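Side-chain contacts in acyl-CoA dehydrogenase domain protein Tcur3481 (Thermomonospora curvata, PDB 6WY9), which probably works as an acyl-CoA dehydrogenase, a flavoenzyme that uses bound FAD to oxidise acyl-CoA thioesters: residues 252-256 and 257-261; 75-78 and 79-82. One frame throughout, in Å; residues are numbered along the deposited sequence.

Interaction 1 of 2, residues 252-256 and 257-261; sequences FGRPL and GTFQA. With FDA (dihydroflavine-adenine dinucleotide), chain C.
Arg254 lays its guanidinium flat on the ring of Phe259. The two planes are 18° apart, and Arg254 CZ sits 4.1 Å from the ring centroid, so the stack is also a cation-pi contact. The overlap is offset: Arg254 NH2 comes 3.4 Å from Phe259 CE1. On the opposite face of the same ring lies N6A, the adenine amino nitrogen of the bound dihydroflavine-adenine dinucleotide, 3.5 Å from Phe259 CE1. Phe259 therefore separates a charged group from the adenine.

Hydrogen bonds brace the same turn. Thr258 OG1 receives Arg254 NE at 3.1 Å, within the guanidinium plane, and itself donates to Pro255 O at 2.8 Å. The threonine oxygen is placed for both by a chi1 of 66°, between its backbone N and carbonyl carbon. Pro255 O also accepts Thr258 N, and Leu256 O accepts Phe259 N. A lysine in place of Arg254 would probably lose the flat stack on Phe259 and leave Thr258 OG1 without its in-plane N-H donor.

Van der Waals contacts join the turn to the ligand. Phe252 crosses Phe259 at about a right angle, with its CD2 3.7 Å from Phe259 CZ, and its CE2 also reaches adenine N6A. Leu256 CD2 lies 4.2 Å from Phe259 CE2. The other methyl, Leu256 CD1, is 3.4 Å from the ribose oxygen O4B. Adenine and ribose are thus met by three side chains of one short turn, all part of the observed ligand pocket.

The turn links the small antiparallel pair of strands 250-251 and 254-255 to helix 260-288. Phe259 occupies the N-cap position of that helix, and Leu256 pairs through its backbone with Arg249.

Interaction 2 of 2, residues 75-78 and 79-82; sequences LEEQ and GRHV
Arg80 reaches back along the helix to two carboxylates, those of Glu76 and Glu77. Its NH1 meets Glu77 OE2 at 2.7 Å, and its NH2 meets Glu76 OE2 at 2.9 Å. The three residues form a salt-bridge network, the acids lying three and four residues before the arginine, about one turn. The Glu77 carboxylate is almost coplanar with the guanidinium, the planes being 7° apart. The Glu76 branch is turned further, and its N-H...O geometry makes a weak hydrogen bond inside the salt bridge. Glu76 comes to this point on an extended chain, with CG anti to the backbone N.

Glu77 starts out away from the following turn. A bend at chi2 (-53°) brings its carboxylate back to Arg80 and His81. OE1 then lies 3.3 Å from His81 CE1, close to the imidazole plane. The backbone of Glu77 is used as well: His81 ND1 donates to Glu77 O at 3.0 Å, which fixes the turn of the ring. Outside the segments, Glu77 OE2 has a second salt bridge, to Arg17 of helix 5-23, so one carboxylate oxygen is shared by two arginines.

Gly79 takes part through its backbone alone. Its N donates to Leu75 O at 2.9 Å, and its O accepts Val82 N. Val82, with positive phi, is the C' residue of a Schellman motif, which ends the helix. The amide of Gln78 points to the same end and donates through NE2 to Ala83 O.

The chemistry is that of charge balance in a buried setting. Two acids and two arginines probably offset much of one another's charge, and the surrounding positive charge would probably favour the ionised form of Glu77. His81 ND1 meanwhile occupies a carbonyl near the helix end.

Overall arrangement
Both contacts are local, each made within one continuous run of chain, and they lie on the same side of the chain's centre. Interaction 2 comes first in sequence, in the acyl-CoA dehydrogenase N-terminal domain, and interaction 1 in the C-terminal one. Their centres are 29 Å apart and their nearest atoms about 21 Å, so they do not touch. Interaction 1 is peripheral, its centre about 36 Å from the chain centre, and holds dinucleotide-pocket residues. There Gln260 meets Ala261 of the second copy of this protein. Interaction 2 has its centre about 10 Å from the chain centre, among helices 5-23, 215-248 and 330-340, and away from the known FAD-binding residues.

Interaction 1 of 2, residues 252-256 and 257-261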
# COMPACT_ATOMS: atom_id res chain seq x y z
N PHE B 252 1.63 24.29 -15.30
CA PHE B 252 0.27 24.84 -15.16
C PHE B 252 0.30 26.16 -14.39
O PHE B 252 -0.64 26.48 -13.64
CB PHE B 252 -0.66 23.81 -14.48
CG PHE B 252 -0.65 22.43 -15.13
CD1 PHE B 252 -1.39 22.18 -16.32
CD2 PHE B 252 0.09 21.37 -14.57
CE1 PHE B 252 -1.39 20.88 -16.94
CE2 PHE B 252 0.08 20.05 -15.16
CZ PHE B 252 -0.65 19.83 -16.36
N GLY B 253 1.40 26.91 -14.51
CA GLY B 253 1.49 28.22 -13.90
C GLY B 253 1.77 28.26 -12.41
O GLY B 253 1.66 29.33 -11.81
N ARG B 254 2.19 27.16 -11.79
CA ARG B 254 2.46 27.18 -10.35
C ARG B 254 3.47 26.11 -9.99
O ARG B 254 3.66 25.14 -10.74
CB ARG B 254 1.17 26.99 -9.54
CG ARG B 254 0.31 25.77 -9.88
CD ARG B 254 -1.12 25.95 -9.27
NE ARG B 254 -1.61 24.76 -8.57
CZ ARG B 254 -2.74 24.14 -8.85
NH1 ARG B 254 -3.52 24.59 -9.82
NH2 ARG B 254 -3.11 23.06 -8.16
N PRO B 255 4.13 26.22 -8.83
CA PRO B 255 5.07 25.18 -8.42
C PRO B 255 4.40 23.81 -8.32
O PRO B 255 3.29 23.67 -7.78
CB PRO B 255 5.54 25.66 -7.03
CG PRO B 255 5.37 27.17 -7.09
CD PRO B 255 4.08 27.36 -7.88
N LEU B 256 5.10 22.78 -8.82
CA LEU B 256 4.64 21.41 -8.60
C LEU B 256 4.34 21.17 -7.12
O LEU B 256 3.42 20.41 -6.77
CB LEU B 256 5.69 20.40 -9.08
CG LEU B 256 5.94 20.35 -10.59
CD1 LEU B 256 6.96 19.23 -10.94
CD2 LEU B 256 4.57 20.11 -11.31
N GLY B 257 5.08 21.85 -6.25
CA GLY B 257 4.93 21.69 -4.82
C GLY B 257 3.59 22.12 -4.29
O GLY B 257 3.27 21.82 -3.13
N THR B 258 2.78 22.82 -5.10
CA THR B 258 1.46 23.25 -4.64
C THR B 258 0.37 22.23 -4.94
O THR B 258 -0.75 22.42 -4.47
CB THR B 258 1.02 24.57 -5.29
OG1 THR B 258 0.85 24.33 -6.69
CG2 THR B 258 2.07 25.69 -5.08
N PHE B 259 0.65 21.18 -5.73
CA PHE B 259 -0.39 20.21 -6.05
C PHE B 259 -0.62 19.32 -4.85
O PHE B 259 0.33 18.81 -4.27
CB PHE B 259 0.01 19.37 -7.29
CG PHE B 259 -0.14 20.17 -8.58
CD1 PHE B 259 -1.37 20.26 -9.23
CD2 PHE B 259 0.92 20.90 -9.09
CE1 PHE B 259 -1.51 21.03 -10.40
CE2 PHE B 259 0.78 21.69 -10.26
CZ PHE B 259 -0.42 21.75 -10.89
N GLN B 260 -1.89 19.10 -4.50
CA GLN B 260 -2.18 18.29 -3.31
C GLN B 260 -1.59 16.89 -3.39
O GLN B 260 -1.05 16.38 -2.39
CB GLN B 260 -3.71 18.20 -3.08
CG GLN B 260 -4.01 17.63 -1.72
CD GLN B 260 -5.49 17.72 -1.36
OE1 GLN B 260 -6.34 17.40 -2.18
NE2 GLN B 260 -5.79 18.15 -0.15
N ALA B 261 -1.69 16.22 -4.54
CA ALA B 261 -1.14 14.87 -4.63
C ALA B 261 0.37 14.88 -4.42
O ALA B 261 0.94 13.92 -3.88
CB ALA B 261 -1.44 14.23 -6.00
PA FDA C . 7.13 17.42 -14.75
O1A FDA C . 8.11 18.34 -14.09
O2A FDA C . 6.02 18.01 -15.64
O5B FDA C . 6.26 16.63 -13.53
C5B FDA C . 7.19 15.98 -12.71
C4B FDA C . 6.37 15.19 -11.67
O4B FDA C . 5.42 16.19 -11.06
C3B FDA C . 5.41 14.18 -12.29
O3B FDA C . 5.98 12.94 -12.46
C2B FDA C . 4.34 14.07 -11.22
O2B FDA C . 4.79 13.36 -10.00
C1B FDA C . 4.14 15.55 -10.75
N9A FDA C . 3.03 16.25 -11.40
C8A FDA C . 3.02 16.95 -12.62
N7A FDA C . 1.84 17.52 -12.86
C5A FDA C . 1.05 17.18 -11.79
C6A FDA C . -0.29 17.46 -11.50
N6A FDA C . -1.05 18.20 -12.34
N1A FDA C . -0.86 17.00 -10.37
C2A FDA C . -0.04 16.26 -9.58
N3A FDA C . 1.26 15.89 -9.72
C4A FDA C . 1.78 16.39 -10.85
N1 FDA C . 9.10 13.13 -24.40
C2 FDA C . 9.01 13.41 -25.78
O2 FDA C . 8.52 14.49 -26.17
N3 FDA C . 9.48 12.42 -26.64
C4 FDA C . 10.04 11.20 -26.22
O4 FDA C . 10.45 10.40 -27.06
C4X FDA C . 10.10 11.00 -24.80
N5 FDA C . 10.64 9.81 -24.30
C5X FDA C . 11.15 9.82 -23.03
C6 FDA C . 12.03 8.88 -22.62
C7 FDA C . 12.54 8.94 -21.30
C7M FDA C . 13.48 7.95 -20.92
C8 FDA C . 12.15 9.88 -20.42
C8M FDA C . 12.68 9.94 -19.04
C9 FDA C . 11.22 10.82 -20.82
C9A FDA C . 10.73 10.79 -22.13
N10 FDA C . 9.78 11.73 -22.55
C10 FDA C . 9.66 11.94 -23.93
C1' FDA C . 9.42 12.85 -21.64
C2' FDA C . 8.13 12.55 -20.83
O2' FDA C . 7.04 12.61 -21.62
C3' FDA C . 8.14 13.65 -19.68
O3' FDA C . 9.17 13.40 -18.74
C4' FDA C . 6.78 13.73 -19.00
O4' FDA C . 5.89 14.28 -19.92
C5' FDA C . 6.93 14.55 -17.69
O5' FDA C . 7.33 15.84 -18.03
P FDA C . 8.49 16.34 -16.99
O1P FDA C . 9.54 15.34 -17.10
O2P FDA C . 8.78 17.80 -17.33
O3P FDA C . 7.92 16.22 -15.44

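Interaction 2 of 2, residues 75-78 and 79-82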
# COMPACT_ATOMS: atom_id res chain seq x y z
N LEU B 75 26.84 7.06 9.89
CA LEU B 75 26.26 6.40 8.72
C LEU B 75 25.08 7.18 8.16
O LEU B 75 24.82 7.15 6.94
CB LEU B 75 25.82 4.95 9.06
CG LEU B 75 27.00 4.01 9.37
CD1 LEU B 75 26.53 2.58 9.68
CD2 LEU B 75 28.05 4.04 8.21
N GLU B 76 24.29 7.79 9.05
CA GLU B 76 23.15 8.55 8.58
C GLU B 76 23.62 9.77 7.77
O GLU B 76 23.08 10.05 6.69
CB GLU B 76 22.27 8.97 9.75
CG GLU B 76 21.10 9.83 9.30
CD GLU B 76 20.17 10.29 10.43
OE1 GLU B 76 20.41 9.96 11.61
OE2 GLU B 76 19.19 11.00 10.12
N GLU B 77 24.63 10.49 8.26
CA GLU B 77 25.19 11.56 7.43
C GLU B 77 25.77 11.02 6.14
O GLU B 77 25.68 11.68 5.10
CB GLU B 77 26.30 12.34 8.14
CG GLU B 77 25.79 13.42 8.99
CD GLU B 77 24.85 14.39 8.29
OE1 GLU B 77 25.14 14.99 7.21
OE2 GLU B 77 23.80 14.58 8.87
N GLN B 78 26.45 9.87 6.19
CA GLN B 78 26.98 9.32 4.95
C GLN B 78 25.87 9.08 3.94
O GLN B 78 25.99 9.46 2.76
CB GLN B 78 27.77 8.04 5.21
CG GLN B 78 28.03 7.34 3.87
CD GLN B 78 28.54 5.94 3.97
OE1 GLN B 78 28.28 5.22 4.96
NE2 GLN B 78 29.23 5.51 2.93
N GLY B 79 24.76 8.45 4.36
CA GLY B 79 23.67 8.21 3.42
C GLY B 79 23.05 9.49 2.89
O GLY B 79 22.61 9.54 1.73
N ARG B 80 23.00 10.54 3.71
CA ARG B 80 22.46 11.82 3.24
C ARG B 80 23.16 12.33 1.99
O ARG B 80 22.57 13.07 1.18
CB ARG B 80 22.59 12.85 4.34
CG ARG B 80 21.32 13.33 4.89
CD ARG B 80 21.61 14.23 6.06
NE ARG B 80 20.52 14.19 7.01
CZ ARG B 80 20.55 13.55 8.17
NH1 ARG B 80 21.65 12.90 8.57
NH2 ARG B 80 19.48 13.59 8.96
N HIS B 81 24.43 11.96 1.82
CA HIS B 81 25.28 12.44 0.73
C HIS B 81 25.70 11.34 -0.25
O HIS B 81 26.57 11.60 -1.09
CB HIS B 81 26.55 13.06 1.31
CG HIS B 81 26.25 14.24 2.16
ND1 HIS B 81 26.15 14.15 3.53
CD2 HIS B 81 25.95 15.52 1.84
CE1 HIS B 81 25.83 15.34 4.02
NE2 HIS B 81 25.70 16.18 3.01
N VAL B 82 25.15 10.12 -0.11
CA VAL B 82 25.53 8.95 -0.90
C VAL B 82 27.06 8.93 -1.06
O VAL B 82 27.58 8.82 -2.17
CB VAL B 82 24.74 8.88 -2.24
CG1 VAL B 82 23.20 8.58 -1.93
CG2 VAL B 82 24.81 10.18 -3.04